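Local coordinates for probable acetyltransferase (Pseudomonas aeruginosa PAO1, PDB 2EUI) that probably transfers an acyl group, most likely acetyl from acetyl-CoA, to an acceptor that the structure alone does not show, at the interface of chains A and B. Residues are numbered along the deposited sequence; one frame, centred on the assembly and turned at random. Chains: chain A/B, Probable acetyltransferase.

The interface of chains A and B. Residues chain A 120-121, 127, 137; chain B 139-142.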
# COMPACT_ATOMS: atom_id res chain seq x y z
N SER A 120 1.07 -12.64 7.03
CA SER A 120 2.04 -13.71 7.28
C SER A 120 1.63 -15.09 6.80
O SER A 120 0.49 -15.52 7.00
CB SER A 120 2.35 -13.79 8.78
OG SER A 120 3.10 -14.95 9.10
N VAL A 121 2.57 -15.80 6.18
CA VAL A 121 2.29 -17.14 5.68
C VAL A 121 1.89 -18.03 6.86
O VAL A 121 1.23 -19.05 6.68
CB VAL A 121 3.54 -17.77 4.99
CG1 VAL A 121 3.98 -16.91 3.82
CG2 VAL A 121 4.67 -17.91 5.98
N GLN A 127 -5.78 -15.79 7.34
CA GLN A 127 -5.95 -16.04 5.91
C GLN A 127 -7.31 -16.63 5.59
O GLN A 127 -7.89 -16.34 4.54
CB GLN A 127 -4.87 -16.99 5.42
CG GLN A 127 -3.47 -16.57 5.80
CD GLN A 127 -2.47 -17.65 5.51
OE1 GLN A 127 -2.70 -18.82 5.82
NE2 GLN A 127 -1.34 -17.28 4.92
N GLU A 137 -5.70 -15.46 -3.82
CA GLU A 137 -4.26 -15.37 -3.94
C GLU A 137 -3.84 -15.56 -5.41
O GLU A 137 -3.14 -16.52 -5.74
CB GLU A 137 -3.64 -16.45 -3.06
CG GLU A 137 -2.14 -16.39 -2.85
CD GLU A 137 -1.65 -17.54 -1.98
OE1 GLU A 137 -2.33 -17.87 -0.98
OE2 GLU A 137 -0.57 -18.10 -2.28
N GLN B 139 8.81 -14.53 0.63
CA GLN B 139 8.53 -15.82 1.28
C GLN B 139 8.03 -15.61 2.69
O GLN B 139 7.77 -16.56 3.42
CB GLN B 139 9.78 -16.67 1.34
CG GLN B 139 10.10 -17.37 0.05
CD GLN B 139 11.59 -17.53 -0.14
OE1 GLN B 139 12.28 -18.12 0.70
NE2 GLN B 139 12.10 -16.99 -1.25
N GLU B 140 7.88 -14.35 3.07
CA GLU B 140 7.46 -13.99 4.40
C GLU B 140 5.96 -13.71 4.47
O GLU B 140 5.34 -13.86 5.53
CB GLU B 140 8.25 -12.77 4.82
CG GLU B 140 8.57 -12.67 6.27
CD GLU B 140 9.53 -11.55 6.53
OE1 GLU B 140 9.71 -10.70 5.62
OE2 GLU B 140 10.11 -11.50 7.65
N PHE B 141 5.39 -13.33 3.34
CA PHE B 141 3.97 -13.00 3.29
C PHE B 141 3.19 -13.73 2.20
O PHE B 141 3.76 -14.28 1.27
CB PHE B 141 3.82 -11.49 3.08
CG PHE B 141 4.33 -10.68 4.24
CD1 PHE B 141 3.58 -10.57 5.41
CD2 PHE B 141 5.55 -10.01 4.16
CE1 PHE B 141 4.04 -9.82 6.48
CE2 PHE B 141 6.02 -9.26 5.23
CZ PHE B 141 5.26 -9.16 6.39
N LYS B 142 1.87 -13.72 2.35
CA LYS B 142 0.96 -14.35 1.40
C LYS B 142 0.06 -13.20 0.93
O LYS B 142 -0.52 -12.50 1.75
CB LYS B 142 0.17 -15.45 2.10
CG LYS B 142 -0.71 -16.26 1.19
CD LYS B 142 -1.04 -17.62 1.82
CE LYS B 142 0.21 -18.49 1.94
NZ LYS B 142 -0.10 -19.91 2.29
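B:Lys142 reaches across the subunit boundary between two side chains of chain A, and its path can be traced carbon by carbon. Its CG stands anti to the backbone N (chi1 -174°), which sends the chain toward the partner; CB lies 3.7 Å from the amide nitrogen NE2 of A:Gln127. CG then comes up to the carboxylate of A:Glu137, 3.5 Å from its CD. The CD methylene of the lysine lies between OE1 of the A:Glu137 carboxylate and A:Gln127 NE2, which approach from nearly opposite sides; at 2.8 Å resolution the closeness of these approaches carries no weight. A bend at chi3 (-66°) turns the tip, so that CE is 3.6 Å from A:Gln127 NE2 and the amine nitrogen NZ stops 4.4 Å from A:Glu137 OE1. No salt bridge forms at that separation, although, if both are charged, they could still attract. Both chain A side chains are extended beyond CG and cross the lysine at roughly a right angle, presenting their polar ends to its aliphatic stem.

Alongside, the backbones meet as an antiparallel bridge between A:Ser120 and B:Phe141. The N-H of A:Val121 points almost straight (164° at H) at the carbonyl O of B:Glu140, but at 3.4 Å this hydrogen bond is weak. A:Val121 turns CG1 onto the backbone of B:Phe141, 3.6 Å from its carbonyl carbon, while phenyl CD1 of B:Phe141 lies 3.6 Å from A:Ser120 N.

In the fold, the end of strand 114-120 with its following loop, helix 124-131 through A:Gln127 and the loop carrying A:Glu137 face the start of strand 141-147 of chain B; the two-fold axis of the dimer repeats the contact with the chains exchanged.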